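Local coordinates for protein probable glutathione reductase (Sinorhizobium meliloti, PDB 4DNA) that probably reduces glutathione disulfide to glutathione with NADPH, working as an FAD-containing homodimer with a redox-active disulfide in each subunit, at residues Gly17-Ser20 / Gly21-Ala24; Cys157-Ser160 / Asn161-Phe164; Ile289-Ala292 / Phe293-Ser297; Met436-His439 / Pro440-Ala443. All coordinates share one frame; numbering follows the deposited sequence.

Contact 1 of 4, residues Gly17-Ser20 / Gly21-Ala24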
loop_
_atom_site.group_PDB
_atom_site.type_symbol
_atom_site.label_atom_id
_atom_site.label_comp_id
_atom_site.label_asym_id
_atom_site.label_seq_id
_atom_site.Cartn_x
_atom_site.Cartn_y
_atom_site.Cartn_z
ATOM N N GLY A 17 -24.020 14.459 8.727
ATOM C CA GLY A 17 -25.437 14.686 8.555
ATOM C C GLY A 17 -26.074 13.738 7.573
ATOM O O GLY A 17 -27.165 13.223 7.820
ATOM N N VAL A 18 -25.389 13.510 6.457
ATOM C CA VAL A 18 -25.922 12.666 5.401
ATOM C C VAL A 18 -26.061 11.233 5.890
ATOM O O VAL A 18 -27.106 10.604 5.708
ATOM C CB VAL A 18 -25.068 12.736 4.118
ATOM C CG1 VAL A 18 -25.406 11.594 3.169
ATOM C CG2 VAL A 18 -25.264 14.080 3.433
ATOM N N ARG A 19 -25.013 10.731 6.532
ATOM C CA ARG A 19 -25.082 9.414 7.130
ATOM C C ARG A 19 -26.298 9.355 8.044
ATOM O O ARG A 19 -27.169 8.494 7.871
ATOM C CB ARG A 19 -23.802 9.092 7.899
ATOM C CG ARG A 19 -23.751 7.673 8.469
ATOM C CD ARG A 19 -23.928 6.579 7.415
ATOM N NE ARG A 19 -23.271 6.896 6.140
ATOM C CZ ARG A 19 -22.185 6.294 5.656
ATOM N NH1 ARG A 19 -21.595 5.310 6.322
ATOM N NH2 ARG A 19 -21.691 6.680 4.484
ATOM N N SER A 20 -26.367 10.309 8.971
ATOM C CA SER A 20 -27.439 10.386 9.939
ATOM C C SER A 20 -28.805 10.322 9.287
ATOM O O SER A 20 -29.588 9.429 9.583
ATOM C CB SER A 20 -27.303 11.646 10.783
ATOM O OG SER A 20 -26.160 11.556 11.617
ATOM N N GLY A 21 -29.071 11.256 8.381
ATOM C CA GLY A 21 -30.361 11.338 7.698
ATOM C C GLY A 21 -30.692 10.064 6.941
ATOM O O GLY A 21 -31.729 9.442 7.188
ATOM N N ARG A 22 -29.795 9.670 6.035
ATOM C CA ARG A 22 -29.997 8.490 5.208
ATOM C C ARG A 22 -30.282 7.305 6.096
ATOM O O ARG A 22 -31.285 6.635 5.901
ATOM C CB ARG A 22 -28.785 8.213 4.314
ATOM C CG ARG A 22 -29.065 7.298 3.126
ATOM C CD ARG A 22 -27.789 6.913 2.378
ATOM N NE ARG A 22 -27.043 5.878 3.089
ATOM C CZ ARG A 22 -25.844 6.047 3.641
ATOM N NH1 ARG A 22 -25.210 7.221 3.543
ATOM N NH2 ARG A 22 -25.264 5.028 4.278
ATOM N N LEU A 23 -29.434 7.056 7.089
ATOM C CA LEU A 23 -29.656 5.903 7.953
ATOM C C LEU A 23 -31.044 5.944 8.577
ATOM O O LEU A 23 -31.814 4.995 8.430
ATOM C CB LEU A 23 -28.588 5.779 9.043
ATOM C CG LEU A 23 -27.243 5.118 8.717
ATOM C CD1 LEU A 23 -26.436 4.954 9.993
ATOM C CD2 LEU A 23 -27.419 3.779 8.025
ATOM N N ALA A 24 -31.365 7.059 9.232
ATOM C CA ALA A 24 -32.622 7.213 9.976
ATOM C C ALA A 24 -33.874 7.121 9.104
ATOM O O ALA A 24 -34.879 6.536 9.518
ATOM C CB ALA A 24 -32.619 8.518 10.752
HETATM O O HOH W 1 -23.248 9.278 3.918
#

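Contact 2 of 4, residues Cys157-Ser160 / Asn161-Phe164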
loop_
_atom_site.group_PDB
_atom_site.type_symbol
_atom_site.label_atom_id
_atom_site.label_comp_id
_atom_site.label_asym_id
_atom_site.label_seq_id
_atom_site.Cartn_x
_atom_site.Cartn_y
_atom_site.Cartn_z
ATOM N N CYS A 157 -5.711 37.217 1.463
ATOM C CA CYS A 157 -5.203 35.861 1.521
ATOM C C CYS A 157 -6.228 34.848 1.064
ATOM O O CYS A 157 -7.383 35.195 0.825
ATOM C CB CYS A 157 -4.776 35.548 2.938
ATOM S SG CYS A 157 -3.387 36.556 3.459
ATOM N N ILE A 158 -5.812 33.593 0.931
ATOM C CA ILE A 158 -6.742 32.544 0.537
ATOM C C ILE A 158 -6.868 31.433 1.580
ATOM O O ILE A 158 -6.006 31.276 2.446
ATOM C CB ILE A 158 -6.418 31.956 -0.853
ATOM C CG1 ILE A 158 -4.982 31.433 -0.923
ATOM C CG2 ILE A 158 -6.683 32.979 -1.939
ATOM C CD1 ILE A 158 -4.739 30.518 -2.102
ATOM N N THR A 159 -7.966 30.687 1.509
ATOM C CA THR A 159 -8.124 29.491 2.324
ATOM C C THR A 159 -8.231 28.300 1.391
ATOM O O THR A 159 -8.249 28.456 0.169
ATOM C CB THR A 159 -9.377 29.540 3.225
ATOM O OG1 THR A 159 -10.555 29.540 2.415
ATOM C CG2 THR A 159 -9.373 30.761 4.106
ATOM N N SER A 160 -8.315 27.111 1.971
ATOM C CA SER A 160 -8.569 25.911 1.202
ATOM C C SER A 160 -9.909 25.976 0.446
ATOM O O SER A 160 -10.117 25.269 -0.548
ATOM C CB SER A 160 -8.491 24.689 2.110
ATOM O OG SER A 160 -9.334 24.820 3.239
ATOM N N ASN A 161 -10.823 26.822 0.909
ATOM C CA ASN A 161 -12.024 27.050 0.145
ATOM C C ASN A 161 -11.653 27.539 -1.244
ATOM O O ASN A 161 -12.117 26.980 -2.229
ATOM C CB ASN A 161 -12.947 28.032 0.852
ATOM C CG ASN A 161 -13.772 27.372 1.944
ATOM O OD1 ASN A 161 -14.031 26.179 1.893
ATOM N ND2 ASN A 161 -14.191 28.149 2.932
ATOM N N GLU A 162 -10.777 28.541 -1.329
ATOM C CA GLU A 162 -10.427 29.140 -2.623
ATOM C C GLU A 162 -9.278 28.450 -3.307
ATOM O O GLU A 162 -9.005 28.727 -4.478
ATOM C CB GLU A 162 -10.054 30.610 -2.492
ATOM C CG GLU A 162 -11.165 31.488 -1.984
ATOM C CD GLU A 162 -11.241 31.437 -0.491
ATOM O OE1 GLU A 162 -10.177 31.603 0.152
ATOM O OE2 GLU A 162 -12.348 31.201 0.031
ATOM N N ALA A 163 -8.586 27.578 -2.591
ATOM C CA ALA A 163 -7.360 27.020 -3.128
ATOM C C ALA A 163 -7.658 26.157 -4.338
ATOM O O ALA A 163 -7.042 26.309 -5.399
ATOM C CB ALA A 163 -6.625 26.229 -2.070
ATOM N N PHE A 164 -8.636 25.271 -4.193
ATOM C CA PHE A 164 -8.987 24.365 -5.274
ATOM C C PHE A 164 -9.453 25.098 -6.521
ATOM O O PHE A 164 -9.284 24.591 -7.637
ATOM C CB PHE A 164 -10.063 23.383 -4.825
ATOM C CG PHE A 164 -9.640 22.498 -3.701
ATOM C CD1 PHE A 164 -8.690 21.494 -3.906
ATOM C CD2 PHE A 164 -10.181 22.663 -2.441
ATOM C CE1 PHE A 164 -8.284 20.673 -2.866
ATOM C CE2 PHE A 164 -9.783 21.844 -1.395
ATOM C CZ PHE A 164 -8.840 20.842 -1.613
#

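Contact 3 of 4, residues Ile289-Ala292 / Phe293-Ser297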
loop_
_atom_site.group_PDB
_atom_site.type_symbol
_atom_site.label_atom_id
_atom_site.label_comp_id
_atom_site.label_asym_id
_atom_site.label_seq_id
_atom_site.Cartn_x
_atom_site.Cartn_y
_atom_site.Cartn_z
ATOM N N ILE A 289 -20.361 21.413 23.011
ATOM C CA ILE A 289 -19.955 20.430 24.005
ATOM C C ILE A 289 -20.920 19.238 24.015
ATOM O O ILE A 289 -22.140 19.403 24.169
ATOM C CB ILE A 289 -19.856 21.077 25.395
ATOM C CG1 ILE A 289 -18.636 21.991 25.442
ATOM C CG2 ILE A 289 -19.783 20.029 26.497
ATOM C CD1 ILE A 289 -18.671 22.998 26.574
ATOM N N VAL A 290 -20.361 18.042 23.832
ATOM C CA VAL A 290 -21.142 16.802 23.891
ATOM C C VAL A 290 -20.517 15.776 24.832
ATOM O O VAL A 290 -19.311 15.796 25.093
ATOM C CB VAL A 290 -21.341 16.136 22.489
ATOM C CG1 VAL A 290 -22.390 16.866 21.663
ATOM C CG2 VAL A 290 -20.010 16.005 21.744
ATOM N N ASP A 291 -21.357 14.874 25.327
ATOM C CA ASP A 291 -20.875 13.670 25.973
ATOM C C ASP A 291 -20.483 12.647 24.910
ATOM O O ASP A 291 -20.476 12.953 23.731
ATOM C CB ASP A 291 -21.930 13.124 26.934
ATOM C CG ASP A 291 -23.196 12.657 26.236
ATOM O OD1 ASP A 291 -23.251 12.561 24.982
ATOM O OD2 ASP A 291 -24.148 12.359 26.980
ATOM N N ALA A 292 -20.172 11.431 25.327
ATOM C CA ALA A 292 -19.683 10.398 24.408
ATOM C C ALA A 292 -20.757 9.783 23.494
ATOM O O ALA A 292 -20.450 8.901 22.704
ATOM C CB ALA A 292 -18.967 9.309 25.192
ATOM N N PHE A 293 -22.002 10.247 23.622
ATOM C CA PHE A 293 -23.119 9.770 22.799
ATOM C C PHE A 293 -23.724 10.920 21.999
ATOM O O PHE A 293 -24.900 10.867 21.596
ATOM C CB PHE A 293 -24.205 9.123 23.656
ATOM C CG PHE A 293 -23.686 8.121 24.633
ATOM C CD1 PHE A 293 -23.277 8.517 25.902
ATOM C CD2 PHE A 293 -23.618 6.780 24.300
ATOM C CE1 PHE A 293 -22.796 7.591 26.814
ATOM C CE2 PHE A 293 -23.141 5.847 25.205
ATOM C CZ PHE A 293 -22.727 6.254 26.466
ATOM N N SER A 294 -22.917 11.962 21.799
ATOM C CA SER A 294 -23.258 13.110 20.951
ATOM C C SER A 294 -24.414 13.985 21.474
ATOM O O SER A 294 -24.966 14.802 20.750
ATOM C CB SER A 294 -23.497 12.651 19.498
ATOM O OG SER A 294 -22.451 11.799 19.023
ATOM N N ARG A 295 -24.759 13.830 22.747
ATOM C CA ARG A 295 -25.803 14.644 23.358
ATOM C C ARG A 295 -25.277 16.022 23.692
ATOM O O ARG A 295 -24.288 16.159 24.410
ATOM C CB ARG A 295 -26.326 13.997 24.638
ATOM C CG ARG A 295 -27.156 12.743 24.452
ATOM C CD ARG A 295 -26.750 11.731 25.508
ATOM N NE ARG A 295 -27.676 11.671 26.633
ATOM C CZ ARG A 295 -27.329 11.352 27.877
ATOM N NH1 ARG A 295 -26.063 11.096 28.183
ATOM N NH2 ARG A 295 -28.256 11.301 28.830
ATOM N N THR A 296 -25.951 17.034 23.160
ATOM C CA THR A 296 -25.716 18.418 23.543
ATOM C C THR A 296 -26.261 18.594 24.944
ATOM O O THR A 296 -26.783 17.649 25.538
ATOM C CB THR A 296 -26.464 19.419 22.635
ATOM O OG1 THR A 296 -27.868 19.369 22.921
ATOM C CG2 THR A 296 -26.226 19.124 21.172
ATOM N N SER A 297 -26.167 19.814 25.457
ATOM C CA SER A 297 -26.691 20.117 26.770
ATOM C C SER A 297 -28.210 20.313 26.746
ATOM O O SER A 297 -28.827 20.492 27.789
ATOM C CB SER A 297 -25.984 21.335 27.353
ATOM O OG SER A 297 -26.335 22.489 26.621
#

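Contact 4 of 4, residues Met436-His439 / Pro440-Ala443. With FAD (flavin-adenine dinucleotide), chain D.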
loop_
_atom_site.group_PDB
_atom_site.type_symbol
_atom_site.label_atom_id
_atom_site.label_comp_id
_atom_site.label_asym_id
_atom_site.label_seq_id
_atom_site.Cartn_x
_atom_site.Cartn_y
_atom_site.Cartn_z
HETATM N N MSE A 436 5.712 -14.117 7.807
HETATM C CA MSE A 436 6.648 -14.325 6.718
HETATM C C MSE A 436 6.671 -13.101 5.873
HETATM O O MSE A 436 5.649 -12.443 5.691
HETATM C CB MSE A 436 6.132 -15.481 5.886
HETATM C CG MSE A 436 7.087 -15.855 4.760
HETATM SE SE MSE A 436 8.776 -16.583 5.490
HETATM C CE MSE A 436 8.038 -17.891 6.775
ATOM N N ALA A 437 7.846 -12.786 5.346
ATOM C CA ALA A 437 8.025 -11.611 4.511
ATOM C C ALA A 437 7.404 -11.788 3.132
ATOM O O ALA A 437 7.373 -12.898 2.590
ATOM C CB ALA A 437 9.504 -11.286 4.383
ATOM N N VAL A 438 6.905 -10.688 2.573
ATOM C CA VAL A 438 6.536 -10.651 1.160
ATOM C C VAL A 438 7.566 -9.821 0.384
ATOM O O VAL A 438 7.850 -8.678 0.722
ATOM C CB VAL A 438 5.105 -10.115 0.925
ATOM C CG1 VAL A 438 4.705 -10.306 -0.528
ATOM C CG2 VAL A 438 4.107 -10.796 1.842
ATOM N N HIS A 439 8.107 -10.411 -0.671
ATOM C CA HIS A 439 9.220 -9.830 -1.391
ATOM C C HIS A 439 8.994 -9.796 -2.890
ATOM O O HIS A 439 8.446 -10.749 -3.456
ATOM C CB HIS A 439 10.463 -10.632 -1.060
ATOM C CG HIS A 439 11.734 -10.030 -1.584
ATOM N ND1 HIS A 439 12.393 -9.061 -0.934
ATOM C CD2 HIS A 439 12.466 -10.307 -2.726
ATOM C CE1 HIS A 439 13.491 -8.729 -1.623
ATOM N NE2 HIS A 439 13.541 -9.498 -2.717
ATOM N N PRO A 440 9.393 -8.685 -3.554
ATOM C CA PRO A 440 9.919 -7.485 -2.918
ATOM C C PRO A 440 8.845 -6.424 -2.626
ATOM O O PRO A 440 8.122 -6.013 -3.530
ATOM C CB PRO A 440 10.947 -6.974 -3.935
ATOM C CG PRO A 440 10.595 -7.612 -5.239
ATOM C CD PRO A 440 9.476 -8.588 -5.020
ATOM N N THR A 441 8.743 -6.026 -1.357
ATOM C CA THR A 441 7.900 -4.910 -0.926
ATOM C C THR A 441 8.686 -3.945 -0.029
ATOM O O THR A 441 9.837 -4.197 0.329
ATOM C CB THR A 441 6.666 -5.376 -0.124
ATOM O OG1 THR A 441 7.092 -6.124 1.023
ATOM C CG2 THR A 441 5.680 -6.213 -0.986
ATOM N N ALA A 442 8.047 -2.826 0.300
ATOM C CA ALA A 442 8.507 -1.892 1.324
ATOM C C ALA A 442 8.189 -2.479 2.697
ATOM O O ALA A 442 9.048 -2.541 3.581
ATOM C CB ALA A 442 7.801 -0.555 1.151
ATOM N N ALA A 443 6.940 -2.928 2.831
ATOM C CA ALA A 443 6.362 -3.473 4.059
ATOM C C ALA A 443 7.128 -4.601 4.742
ATOM O O ALA A 443 6.957 -4.804 5.940
ATOM C CB ALA A 443 4.926 -3.906 3.796
HETATM P PA FAD D . 18.705 -19.571 -5.816
HETATM O O1A FAD D . 18.380 -19.900 -7.250
HETATM O O2A FAD D . 18.413 -18.187 -5.264
HETATM O O5B FAD D . 20.245 -19.938 -5.497
HETATM C C5B FAD D . 20.890 -21.008 -6.165
HETATM C C4B FAD D . 22.174 -20.546 -6.834
HETATM O O4B FAD D . 23.137 -21.600 -6.735
HETATM C C3B FAD D . 21.980 -20.263 -8.316
HETATM O O3B FAD D . 22.408 -18.929 -8.603
HETATM C C2B FAD D . 22.869 -21.248 -9.046
HETATM O O2B FAD D . 23.642 -20.621 -10.075
HETATM C C1B FAD D . 23.806 -21.780 -7.981
HETATM N N9A FAD D . 24.118 -23.215 -8.143
HETATM C C8A FAD D . 23.274 -24.187 -8.556
HETATM N N7A FAD D . 23.896 -25.390 -8.570
HETATM C C5A FAD D . 25.156 -25.188 -8.150
HETATM C C6A FAD D . 26.341 -26.029 -7.926
HETATM N N6A FAD D . 26.282 -27.363 -8.164
HETATM N N1A FAD D . 27.465 -25.421 -7.476
HETATM C C2A FAD D . 27.535 -24.100 -7.235
HETATM N N3A FAD D . 26.496 -23.281 -7.426
HETATM C C4A FAD D . 25.305 -23.757 -7.868
HETATM N N1 FAD D . 10.480 -15.025 -5.092
HETATM C C2 FAD D . 9.856 -14.110 -4.298
HETATM O O2 FAD D . 9.864 -14.263 -3.044
HETATM N N3 FAD D . 9.220 -13.032 -4.821
HETATM C C4 FAD D . 9.153 -12.769 -6.136
HETATM O O4 FAD D . 8.552 -11.752 -6.550
HETATM C C4X FAD D . 9.808 -13.726 -7.063
HETATM N N5 FAD D . 9.791 -13.559 -8.408
HETATM C C5X FAD D . 10.391 -14.444 -9.237
HETATM C C6 FAD D . 10.357 -14.229 -10.618
HETATM C C7 FAD D . 10.968 -15.120 -11.500
HETATM C C7M FAD D . 10.910 -14.866 -12.982
HETATM C C8 FAD D . 11.671 -16.312 -10.943
HETATM C C8M FAD D . 12.349 -17.300 -11.845
HETATM C C9 FAD D . 11.707 -16.526 -9.564
HETATM C C9A FAD D . 11.094 -15.636 -8.681
HETATM N N10 FAD D . 11.132 -15.835 -7.275
HETATM C C10 FAD D . 10.485 -14.899 -6.440
HETATM C "C1'" FAD D . 11.789 -17.009 -6.689
HETATM C "C2'" FAD D . 13.106 -16.747 -5.990
HETATM O "O2'" FAD D . 14.055 -16.359 -6.972
HETATM C "C3'" FAD D . 13.588 -18.061 -5.400
HETATM O "O3'" FAD D . 12.476 -18.745 -4.789
HETATM C "C4'" FAD D . 14.743 -17.883 -4.418
HETATM O "O4'" FAD D . 15.885 -17.324 -5.087
HETATM C "C5'" FAD D . 15.139 -19.228 -3.836
HETATM O "O5'" FAD D . 16.446 -19.083 -3.331
HETATM P P FAD D . 17.535 -20.259 -3.343
HETATM O O1P FAD D . 18.736 -19.592 -2.722
HETATM O O2P FAD D . 16.970 -21.556 -2.813
HETATM O O3P FAD D . 17.850 -20.570 -4.893
#

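Contact 1 of 4, residues Gly17-Ser20 / Gly21-Ala24
The guanidinium group of Arg19 lies under one end of the guanidinium of Arg22, one turn further along helix 15-25. The two side chains run side by side in the same direction, and Arg22 NH2 sits over a face of the Arg19 group, displaced toward its rim. Their planes stand 70° apart, so this is not a parallel stack: the Arg22 group turns an edge to its neighbour, with NH1 3.3 Å from Arg19 NE. In Arg19, CG is anti to the backbone N (chi1 -175°) and bends at chi2 and chi3 bring the guanidinium alongside that of Arg22, whose own chain runs back toward the start of the helix. The same bends lay Arg19 CD against Leu23 CG at 3.8 Å. Beneath the side chains run regular i to i+4 bonds, including Arg22 N to Val18 O (2.9 Å) and Leu23 N to Arg19 O (2.8 Å). Ser20 turns its OG back to the carbonyl of Gly16.

This helix belongs to a Rossmann-type beta-alpha-beta unit with strands 6-11 and 31-35. Gly17 closes its GxGxxG pattern, close to the FAD-binding Gly16. Helix 314-329 packs on Arg19, Ser20 and Leu23, whereas Arg22 reaches Leu103 and Ala106 of helix 81-106.

A water accepts from Arg19 NH2 at 3.1 Å and, weakly, from Arg22 NH1 at 2.9 Å. Two like charges thus stand together with N-H groups directed at a shared acceptor, which probably eases their proximity.

Contact 2 of 4, residues Cys157-Ser160 / Asn161-Phe164
A capping box opens the short helix 160-163, with Thr159 at the N-cap and Glu162 folded back to meet it. Glu162 OE1 takes two bonds from one residue. Thr159 N reaches it at 2.8 Å, nearly straight (165°) and close to the C-O axis, while Thr159 OG1 donates at 3.1 Å from above the carboxylate plane, on the same face. The glutamate manages this by bending at chi2 (83°), which swings the carboxylate back across the threonine and past Ile158. Thr159 OG1 also accepts from Asn161 N at 3.1 Å, a weak capping bond, and Thr159 O receives weak bonds from the amides of Glu162 and Ala163.

The box sits where a loop passes between the two nucleotide-binding regions: Ile158 pairs by backbone bonds with Val260 and Leu262 at strand 259-262, and the side chain of Ser160 is about 4 Å from the bound FAD. An alanine in place of Glu162 would probably leave Thr159 N without its acceptor and its hydroxyl without the carboxylate, freeing the N-cap side chain to turn. One turn on, Ser160 O lies 3.2 Å from Phe164 CD2, and the phenylalanine ring meets Tyr54 edge-to-face.

Contact 3 of 4, residues Ile289-Ala292 / Phe293-Ser297
Asp291 reaches across a tight turn to both the backbone and the side chain of Arg295. With CG placed between its own backbone N and carbonyl carbon (chi1 65°), the carboxylate folds over the turn, and its two oxygens divide the work. OD1 is gripped from opposite faces of the carboxylate plane by Phe293 N and Arg295 N, each 3.0 Å away, the first of these bonds making an Asx turn. OD2 forms a salt bridge with Arg295 NH1 at 2.6 Å, met nearly along its C-O axis. Arg295 bends at chi2 and chi3 to bring NH1 there, its guanidinium plane 31° from the carboxylate. The Phe293 ring turns an edge toward this oxygen.

The backbone forms a type I turn, with Ser294 N bonded to Asp291 O at 3.3 Å. A weak bond from Asp291 N to Arg295 O and the positive phi of Ser294 (67°) complete the pattern of a type I turn with a G1 bulge. A leucine in place of Asp291 would probably leave Phe293 N and Arg295 N without their shared acceptor and set the arginine free to swing away. Val290 lays CG1 3.4 Å from Ser294 O.

The turn packs against strand 301-303, an outer strand of the five-stranded parallel sheet: Val290 and Thr296 pack on Ala303, Ser294 pairs with Ala303 through the backbone, and Ser294 OG bonds to Arg310.

Contact 4 of 4, residues Met436-His439 / Pro440-Ala443
The cis His-Pro pair of the probable active site, as in glutathione reductases, belongs to the dimerisation domain and lies in the loop between helix 429-433 and strand 454-457. Pro440 packs beneath the His439 imidazole: CB stands 3.7 Å from the ring centroid and 3° off the ring normal, a CH-pi contact over the face. The two side chains meet at about a right angle. His439 CG is anti to the backbone N (chi1 -172°), and the cis bond turns the proline back under the ring; CA joins CB on that face, 3.4 Å from His439 CG. At the rim of the imidazole, ND1 is hydrogen-bonded to Glu444, which also takes the amide of Thr441, so one carboxylate holds both ring and backbone. This His-Glu pair fits the predicted role of His439 as proton acceptor.

The flavin beside the loop belongs to the second subunit, whose Asp306, Thr42 and Lys51 are among the residues that bond to that cofactor. FAD N3 donates to His439 O at 2.8 Å, and Pro440 CD lies 3.6 Å from FAD O4. The loop is also tied to the partner chain by Lys52 of the second subunit, bonded to Pro440 O, and by its Glu414 and Gln417. Each active site is therefore built from both subunits. Just past the proline, Thr441 OG1 lies between its own backbone N and carbonyl carbon (chi1 58°) and reaches back to donate to Val438 O at 2.7 Å.

Along the chain the four contacts follow in series, none enclosing another. Contacts 1 and 3 are neighbours, their centres 18 Å apart and nearest atoms about 8 Å: one lies on a helix linking two strands of the five-stranded parallel sheet, the other in a loop packed on an outer strand of that sheet. Contact 2 lies 29 Å from contact 1 between centres, beside the four-stranded parallel sheet that carries the predicted NAD(+) site. Contact 4 lies in the dimerisation domain, its centre 40 to 45 Å from those of the other three. Contacts 1 and 2 border their own subunit's FAD, whereas contact 4 reaches the other subunit's, which makes dimerisation part of the active site.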